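Rho guanyl nucleotide exchange factor (Rom2), putative (Aspergillus fumigatus Af293, PDB 5O51) probably acts as a guanyl-nucleotide exchange factor for Rho-type GTPases, the part here being its beta-propeller CNH domain. Local coordinates at residues His184-Phe198 with Arg224-Met236. Sequence-based numbering, arbitrary orientation.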
ATOM      1  N   HIS A 184       6.979  -4.419   5.378  1.00 49.36           N
ATOM      2  CA  HIS A 184       7.586  -3.100   5.615  1.00 54.32           C
ATOM      3  C   HIS A 184       9.104  -3.220   5.687  1.00 53.89           C
ATOM      4  O   HIS A 184       9.641  -4.197   6.224  1.00 59.78           O
ATOM      5  CB  HIS A 184       7.029  -2.479   6.929  1.00 56.66           C
ATOM      6  CG  HIS A 184       5.531  -2.404   6.943  1.00 50.04           C
ATOM      7  ND1 HIS A 184       4.843  -1.320   6.446  1.00 53.27           N
ATOM      8  CD2 HIS A 184       4.599  -3.330   7.262  1.00 56.50           C
ATOM      9  CE1 HIS A 184       3.553  -1.568   6.497  1.00 54.58           C
ATOM     10  NE2 HIS A 184       3.377  -2.785   6.981  1.00 57.44           N
ATOM     11  N   PHE A 185       9.786  -2.261   5.085  1.00 58.04           N
ATOM     12  CA  PHE A 185      11.246  -2.164   5.178  1.00 61.90           C
ATOM     13  C   PHE A 185      11.585  -1.368   6.408  1.00 61.69           C
ATOM     14  O   PHE A 185      11.146  -0.221   6.503  1.00 57.08           O
ATOM     15  CB  PHE A 185      11.779  -1.454   3.956  1.00 63.64           C
ATOM     16  CG  PHE A 185      11.699  -2.291   2.717  1.00 70.46           C
ATOM     17  CD1 PHE A 185      12.652  -3.297   2.477  1.00 66.34           C
ATOM     18  CD2 PHE A 185      10.659  -2.111   1.811  1.00 66.65           C
ATOM     19  CE1 PHE A 185      12.584  -4.062   1.319  1.00 72.32           C
ATOM     20  CE2 PHE A 185      10.578  -2.876   0.667  1.00 62.82           C
ATOM     21  CZ  PHE A 185      11.537  -3.848   0.413  1.00 71.72           C
ATOM     22  N   LEU A 186      12.297  -2.000   7.349  1.00 62.61           N
ATOM     23  CA  LEU A 186      12.857  -1.320   8.529  1.00 69.86           C
ATOM     24  C   LEU A 186      14.368  -1.465   8.536  1.00 76.79           C
ATOM     25  O   LEU A 186      14.875  -2.456   9.076  1.00 70.73           O
ATOM     26  CB  LEU A 186      12.364  -1.965   9.800  1.00 65.03           C
ATOM     27  CG  LEU A 186      10.937  -1.751  10.227  1.00 73.89           C
ATOM     28  CD1 LEU A 186      10.691  -2.674  11.429  1.00 70.80           C
ATOM     29  CD2 LEU A 186      10.701  -0.259  10.526  1.00 68.28           C
ATOM     30  N   ARG A 187      15.061  -0.500   7.919  1.00 74.56           N
ATOM     31  CA  ARG A 187      16.540  -0.431   7.863  1.00 86.66           C
ATOM     32  C   ARG A 187      17.301  -1.710   8.244  1.00 90.70           C
ATOM     33  O   ARG A 187      17.599  -1.934   9.422  1.00 95.95           O
ATOM     34  CB  ARG A 187      17.036   0.712   8.747  1.00 88.77           C
ATOM     35  CG  ARG A 187      16.487   0.705  10.168  1.00 91.78           C
ATOM     36  CD  ARG A 187      17.108   1.817  10.997  1.00 88.95           C
ATOM     37  NE  ARG A 187      18.232   1.357  11.798  1.00 81.87           N
ATOM     38  CZ  ARG A 187      18.696   1.953  12.902  1.00 77.00           C
ATOM     39  NH1 ARG A 187      18.167   3.089  13.374  1.00 77.43           N
ATOM     40  NH2 ARG A 187      19.718   1.405  13.545  1.00 70.36           N
ATOM     41  N   SER A 188      17.576  -2.538   7.234  1.00 88.96           N
ATOM     42  CA  SER A 188      18.352  -3.794   7.337  1.00 88.58           C
ATOM     43  C   SER A 188      17.483  -4.988   7.591  1.00 88.26           C
ATOM     44  O   SER A 188      17.968  -6.128   7.546  1.00 86.02           O
ATOM     45  CB  SER A 188      19.479  -3.773   8.393  1.00 95.91           C
ATOM     46  OG  SER A 188      20.338  -2.664   8.222  1.00104.65           O
ATOM     47  N   THR A 189      16.203  -4.757   7.844  1.00 81.41           N
ATOM     48  CA  THR A 189      15.309  -5.851   8.083  1.00 77.72           C
ATOM     49  C   THR A 189      13.973  -5.660   7.397  1.00 71.37           C
ATOM     50  O   THR A 189      13.560  -4.516   7.155  1.00 67.80           O
ATOM     51  CB  THR A 189      15.105  -6.022   9.586  1.00 74.25           C
ATOM     52  OG1 THR A 189      14.594  -7.322   9.815  1.00 87.18           O
ATOM     53  CG2 THR A 189      14.125  -5.030  10.143  1.00 71.84           C
ATOM     54  N   LEU A 190      13.308  -6.785   7.133  1.00 67.70           N
ATOM     55  CA  LEU A 190      11.894  -6.812   6.744  1.00 68.82           C
ATOM     56  C   LEU A 190      10.979  -7.146   7.932  1.00 67.76           C
ATOM     57  O   LEU A 190      11.207  -8.149   8.615  1.00 54.03           O
ATOM     58  CB  LEU A 190      11.632  -7.863   5.694  1.00 61.15           C
ATOM     59  CG  LEU A 190      12.400  -7.814   4.385  1.00 67.25           C
ATOM     60  CD1 LEU A 190      11.948  -9.030   3.591  1.00 73.66           C
ATOM     61  CD2 LEU A 190      12.197  -6.543   3.598  1.00 67.12           C
ATOM     62  N   CYS A 191       9.947  -6.312   8.139  1.00 54.97           N
ATOM     63  CA  CYS A 191       8.902  -6.552   9.139  1.00 54.04           C
ATOM     64  C   CYS A 191       7.623  -7.011   8.414  1.00 59.51           C
ATOM     65  O   CYS A 191       7.029  -6.259   7.593  1.00 56.37           O
ATOM     66  CB  CYS A 191       8.639  -5.291   9.952  1.00 56.97           C
ATOM     67  SG  CYS A 191       7.627  -5.564  11.414  1.00 69.71           S
ATOM     68  N   VAL A 192       7.224  -8.242   8.708  1.00 54.72           N
ATOM     69  CA  VAL A 192       6.107  -8.881   8.054  1.00 64.50           C
ATOM     70  C   VAL A 192       4.923  -8.864   8.999  1.00 63.10           C
ATOM     71  O   VAL A 192       5.046  -9.261  10.164  1.00 52.18           O
ATOM     72  CB  VAL A 192       6.409 -10.351   7.656  1.00 66.81           C
ATOM     73  CG1 VAL A 192       5.132 -11.070   7.165  1.00 70.58           C
ATOM     74  CG2 VAL A 192       7.495 -10.404   6.586  1.00 61.24           C
ATOM     75  N   GLY A 193       3.773  -8.443   8.450  1.00 57.93           N
ATOM     76  CA  GLY A 193       2.495  -8.419   9.165  1.00 54.03           C
ATOM     77  C   GLY A 193       1.823  -9.739   8.853  1.00 53.25           C
ATOM     78  O   GLY A 193       1.450  -9.975   7.723  1.00 54.31           O
ATOM     79  N   CYS A 194       1.766 -10.635   9.834  1.00 54.97           N
ATOM     80  CA  CYS A 194       1.291 -11.999   9.624  1.00 55.52           C
ATOM     81  C   CYS A 194       0.313 -12.239  10.743  1.00 47.85           C
ATOM     82  O   CYS A 194       0.249 -11.447  11.657  1.00 50.51           O
ATOM     83  CB  CYS A 194       2.477 -12.992   9.672  1.00 62.11           C
ATOM     84  SG  CYS A 194       3.012 -13.369  11.364  1.00 73.84           S
ATOM     85  N   ALA A 195      -0.423 -13.335  10.712  1.00 57.17           N
ATOM     86  CA  ALA A 195      -1.503 -13.562  11.704  1.00 49.31           C
ATOM     87  C   ALA A 195      -1.110 -13.577  13.200  1.00 57.29           C
ATOM     88  O   ALA A 195      -1.960 -13.436  14.066  1.00 62.62           O
ATOM     89  CB  ALA A 195      -2.202 -14.850  11.335  1.00 49.23           C
ATOM     90  N   ARG A 196       0.158 -13.800  13.517  1.00 66.43           N
ATOM     91  CA  ARG A 196       0.614 -13.831  14.920  1.00 71.56           C
ATOM     92  C   ARG A 196       1.133 -12.479  15.396  1.00 71.89           C
ATOM     93  O   ARG A 196       1.349 -12.270  16.611  1.00 62.50           O
ATOM     94  CB  ARG A 196       1.729 -14.868  15.092  1.00 87.18           C
ATOM     95  CG  ARG A 196       1.247 -16.323  15.147  1.00 94.11           C
ATOM     96  CD  ARG A 196       2.383 -17.259  15.549  1.00 98.36           C
ATOM     97  NE  ARG A 196       3.669 -16.845  14.951  1.00104.85           N
ATOM     98  CZ  ARG A 196       4.271 -17.380  13.878  1.00102.96           C
ATOM     99  NH1 ARG A 196       3.758 -18.414  13.207  1.00100.42           N
ATOM    100  NH2 ARG A 196       5.438 -16.871  13.475  1.00103.52           N
ATOM    101  N   GLY A 197       1.364 -11.586  14.437  1.00 58.61           N
ATOM    102  CA  GLY A 197       1.794 -10.215  14.685  1.00 52.92           C
ATOM    103  C   GLY A 197       2.840  -9.765  13.681  1.00 52.71           C
ATOM    104  O   GLY A 197       3.169 -10.438  12.676  1.00 50.87           O
ATOM    105  N   PHE A 198       3.397  -8.616  13.970  1.00 46.37           N
ATOM    106  CA  PHE A 198       4.572  -8.157  13.274  1.00 53.20           C
ATOM    107  C   PHE A 198       5.822  -9.016  13.638  1.00 61.88           C
ATOM    108  O   PHE A 198       6.233  -9.041  14.795  1.00 63.03           O
ATOM    109  CB  PHE A 198       4.771  -6.686  13.634  1.00 50.71           C
ATOM    110  CG  PHE A 198       3.818  -5.713  12.922  1.00 49.05           C
ATOM    111  CD1 PHE A 198       3.791  -5.617  11.528  1.00 48.32           C
ATOM    112  CD2 PHE A 198       3.015  -4.832  13.662  1.00 47.71           C
ATOM    113  CE1 PHE A 198       2.961  -4.692  10.912  1.00 50.67           C
ATOM    114  CE2 PHE A 198       2.195  -3.879  13.041  1.00 47.96           C
ATOM    115  CZ  PHE A 198       2.172  -3.819  11.666  1.00 49.00           C
ATOM    116  N   ARG A 224      -4.177 -11.317  23.907  1.00 84.98           N
ATOM    117  CA  ARG A 224      -5.584 -11.752  24.059  1.00 82.01           C
ATOM    118  C   ARG A 224      -6.258 -12.283  22.791  1.00 79.36           C
ATOM    119  O   ARG A 224      -7.014 -13.238  22.845  1.00 75.91           O
ATOM    120  CB  ARG A 224      -6.418 -10.544  24.528  1.00 74.93           C
ATOM    121  CG  ARG A 224      -7.342 -10.796  25.687  1.00 70.56           C
ATOM    122  CD  ARG A 224      -8.016  -9.509  26.095  1.00 65.12           C
ATOM    123  NE  ARG A 224      -7.209  -8.743  27.038  1.00 72.21           N
ATOM    124  CZ  ARG A 224      -7.357  -7.435  27.306  1.00 68.93           C
ATOM    125  NH1 ARG A 224      -8.278  -6.676  26.685  1.00 68.45           N
ATOM    126  NH2 ARG A 224      -6.555  -6.874  28.211  1.00 62.26           N
ATOM    127  N   LYS A 225      -6.005 -11.635  21.658  1.00 87.53           N
ATOM    128  CA  LYS A 225      -6.910 -11.737  20.509  1.00 90.94           C
ATOM    129  C   LYS A 225      -6.735 -12.920  19.570  1.00 92.80           C
ATOM    130  O   LYS A 225      -7.724 -13.293  18.928  1.00 95.20           O
ATOM    131  CB  LYS A 225      -6.841 -10.460  19.659  1.00 86.06           C
ATOM    132  CG  LYS A 225      -7.466  -9.257  20.322  1.00 80.00           C
ATOM    133  CD  LYS A 225      -8.564  -8.698  19.442  1.00 79.03           C
ATOM    134  CE  LYS A 225      -9.113  -7.404  20.016  1.00 76.78           C
ATOM    135  NZ  LYS A 225     -10.583  -7.345  19.811  1.00 75.70           N
ATOM    136  N   GLU A 226      -5.517 -13.476  19.469  1.00 83.72           N
ATOM    137  CA  GLU A 226      -5.104 -14.289  18.294  1.00 92.04           C
ATOM    138  C   GLU A 226      -6.274 -14.858  17.484  1.00 94.31           C
ATOM    139  O   GLU A 226      -6.952 -15.747  17.994  1.00 95.04           O
ATOM    140  CB  GLU A 226      -4.117 -15.413  18.684  1.00 97.72           C
ATOM    141  CG  GLU A 226      -2.678 -15.217  18.196  1.00 96.85           C
ATOM    142  CD  GLU A 226      -2.119 -13.824  18.472  1.00100.27           C
ATOM    143  OE1 GLU A 226      -2.576 -13.144  19.423  1.00111.73           O
ATOM    144  OE2 GLU A 226      -1.219 -13.399  17.726  1.00 99.75           O
ATOM    145  N   ASN A 227      -6.522 -14.400  16.239  1.00 93.46           N
ATOM    146  CA  ASN A 227      -5.562 -13.703  15.335  1.00 88.83           C
ATOM    147  C   ASN A 227      -5.669 -12.191  15.196  1.00 68.93           C
ATOM    148  O   ASN A 227      -6.612 -11.574  15.665  1.00 72.94           O
ATOM    149  CB  ASN A 227      -5.698 -14.309  13.938  1.00 96.75           C
ATOM    150  CG  ASN A 227      -5.308 -15.761  13.915  1.00104.87           C
ATOM    151  OD1 ASN A 227      -6.078 -16.612  13.487  1.00108.07           O
ATOM    152  ND2 ASN A 227      -4.110 -16.056  14.416  1.00114.66           N
ATOM    153  N   VAL A 228      -4.689 -11.621  14.510  1.00 65.52           N
ATOM    154  CA  VAL A 228      -4.646 -10.188  14.242  1.00 58.56           C
ATOM    155  C   VAL A 228      -4.280  -9.906  12.795  1.00 57.40           C
ATOM    156  O   VAL A 228      -3.729 -10.760  12.029  1.00 52.08           O
ATOM    157  CB  VAL A 228      -3.655  -9.444  15.194  1.00 60.84           C
ATOM    158  CG1 VAL A 228      -4.135  -9.492  16.630  1.00 63.73           C
ATOM    159  CG2 VAL A 228      -2.250 -10.009  15.114  1.00 59.51           C
ATOM    160  N   LYS A 229      -4.561  -8.671  12.401  1.00 57.06           N
ATOM    161  CA  LYS A 229      -4.143  -8.252  11.085  1.00 51.86           C
ATOM    162  C   LYS A 229      -3.320  -7.005  11.274  1.00 45.43           C
ATOM    163  O   LYS A 229      -3.895  -5.929  11.491  1.00 44.31           O
ATOM    164  CB  LYS A 229      -5.313  -8.009  10.180  1.00 54.34           C
ATOM    165  CG  LYS A 229      -6.352  -9.103  10.131  1.00 61.74           C
ATOM    166  CD  LYS A 229      -7.311  -8.827   8.972  1.00 66.74           C
ATOM    167  CE  LYS A 229      -8.561  -9.683   9.049  1.00 74.65           C
ATOM    168  NZ  LYS A 229      -8.211 -11.128   8.933  1.00 81.82           N
ATOM    169  N   PRO A 230      -1.984  -7.154  11.251  1.00 45.13           N
ATOM    170  CA  PRO A 230      -1.097  -6.022  11.286  1.00 41.52           C
ATOM    171  C   PRO A 230      -1.021  -5.458   9.878  1.00 45.85           C
ATOM    172  O   PRO A 230      -0.713  -6.189   8.928  1.00 48.39           O
ATOM    173  CB  PRO A 230       0.259  -6.622  11.678  1.00 40.68           C
ATOM    174  CG  PRO A 230      -0.018  -8.066  11.982  1.00 44.92           C
ATOM    175  CD  PRO A 230      -1.204  -8.411  11.180  1.00 44.96           C
ATOM    176  N   ILE A 231      -1.278  -4.165   9.762  1.00 39.21           N
ATOM    177  CA  ILE A 231      -1.465  -3.537   8.454  1.00 39.10           C
ATOM    178  C   ILE A 231      -0.357  -2.541   8.153  1.00 35.76           C
ATOM    179  O   ILE A 231       0.109  -2.506   7.050  1.00 38.07           O
ATOM    180  CB  ILE A 231      -2.811  -2.817   8.409  1.00 33.09           C
ATOM    181  CG1 ILE A 231      -3.984  -3.759   8.779  1.00 38.26           C
ATOM    182  CG2 ILE A 231      -2.963  -2.102   7.102  1.00 33.54           C
ATOM    183  CD1 ILE A 231      -4.164  -4.963   7.899  1.00 40.92           C
ATOM    184  N   HIS A 232       0.023  -1.696   9.102  1.00 34.20           N
ATOM    185  CA  HIS A 232       0.878  -0.563   8.742  1.00 38.59           C
ATOM    186  C   HIS A 232       1.700  -0.094   9.929  1.00 40.41           C
ATOM    187  O   HIS A 232       1.174  -0.009  11.066  1.00 38.58           O
ATOM    188  CB  HIS A 232       0.022   0.596   8.177  1.00 35.64           C
ATOM    189  CG  HIS A 232       0.779   1.842   7.872  1.00 41.75           C
ATOM    190  ND1 HIS A 232       1.638   1.944   6.796  1.00 50.41           N
ATOM    191  CD2 HIS A 232       0.824   3.043   8.504  1.00 44.95           C
ATOM    192  CE1 HIS A 232       2.178   3.149   6.778  1.00 47.92           C
ATOM    193  NE2 HIS A 232       1.707   3.834   7.806  1.00 49.46           N
ATOM    194  N   ILE A 233       2.932   0.319   9.615  1.00 38.26           N
ATOM    195  CA  ILE A 233       3.911   0.780  10.594  1.00 44.77           C
ATOM    196  C   ILE A 233       4.459   2.116  10.161  1.00 45.60           C
ATOM    197  O   ILE A 233       4.836   2.282   9.006  1.00 47.16           O
ATOM    198  CB  ILE A 233       5.171  -0.089  10.654  1.00 48.58           C
ATOM    199  CG1 ILE A 233       4.844  -1.504  10.928  1.00 47.83           C
ATOM    200  CG2 ILE A 233       6.123   0.413  11.765  1.00 57.54           C
ATOM    201  CD1 ILE A 233       6.031  -2.426  10.706  1.00 59.35           C
ATOM    202  N   GLU A 234       4.554   3.050  11.088  1.00 47.43           N
ATOM    203  CA  GLU A 234       5.023   4.391  10.771  1.00 55.51           C
ATOM    204  C   GLU A 234       6.001   4.882  11.839  1.00 56.23           C
ATOM    205  O   GLU A 234       5.704   4.841  13.035  1.00 52.39           O
ATOM    206  CB  GLU A 234       3.817   5.313  10.708  1.00 60.88           C
ATOM    207  CG  GLU A 234       4.143   6.719  10.245  1.00 68.82           C
ATOM    208  CD  GLU A 234       3.693   7.095   8.827  1.00 65.59           C
ATOM    209  OE1 GLU A 234       3.140   6.280   8.021  1.00 52.43           O
ATOM    210  OE2 GLU A 234       3.923   8.284   8.538  1.00 62.61           O
ATOM    211  N   ARG A 235       7.141   5.410  11.404  1.00 60.62           N
ATOM    212  CA  ARG A 235       8.148   5.983  12.307  1.00 55.98           C
ATOM    213  C   ARG A 235       7.713   7.375  12.725  1.00 51.54           C
ATOM    214  O   ARG A 235       7.280   8.158  11.903  1.00 49.44           O
ATOM    215  CB  ARG A 235       9.477   6.016  11.572  1.00 64.43           C
ATOM    216  CG  ARG A 235      10.661   6.521  12.381  1.00 83.01           C
ATOM    217  CD  ARG A 235      11.982   5.913  11.884  1.00 82.48           C
ATOM    218  NE  ARG A 235      13.101   6.135  12.804  1.00 86.60           N
ATOM    219  CZ  ARG A 235      13.199   5.632  14.044  1.00 93.46           C
ATOM    220  NH1 ARG A 235      12.241   4.869  14.583  1.00100.47           N
ATOM    221  NH2 ARG A 235      14.265   5.906  14.781  1.00 95.13           N
ATOM    222  N   MET A 236       7.781   7.702  14.009  1.00 53.98           N
ATOM    223  CA  MET A 236       7.644   9.130  14.446  1.00 65.72           C
ATOM    224  C   MET A 236       8.646   9.448  15.572  1.00 60.07           C
ATOM    225  O   MET A 236       8.505   8.946  16.686  1.00 54.96           O
ATOM    226  CB  MET A 236       6.220   9.439  14.904  1.00 69.01           C
ATOM    227  CG  MET A 236       5.119   8.797  14.056  1.00 73.99           C
ATOM    228  SD  MET A 236       3.471   9.255  14.594  1.00 77.63           S
ATOM    229  CE  MET A 236       3.437  11.038  14.336  1.00 74.80           C
TER
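F198 lies between P230 and I233, an aromatic ring held on both faces where two neighbouring blades of the CNH beta-propeller pack together. Here two four-stranded antiparallel sheets meet mainly through side chains, with one weak backbone bond between these segments. P230 CB sits over the centre of the ring, 3.4 Å from its centroid, as a CH-pi contact; on the opposite face I233 CG1 makes a second one, 28° off the ring normal. The backbone N of H232 meets the edge of the ring, and Y244, from the same blade as P230, adds a further aromatic neighbour. I233 serves two rings at once. With CG1 beside its backbone N (chi1 -56°), I233 CG1 also lies over a face of the H184 ring, 4.2 Å from that centroid, and I233 CD1 reaches C191 SG at 3.6 Å. I231 O lies in the plane of the H184 ring, at its edge, and accepts a weak, bent hydrogen bond from H184 NE2 (3.3 Å, 135°); S182 is a second, weak partner of that nitrogen. Past the P230 ring, the type I turn from C194 to G197 presents the A195 carbonyl, whose O weakly accepts both V228 N at 3.3 Å and N227 ND2 at 3.4 Å.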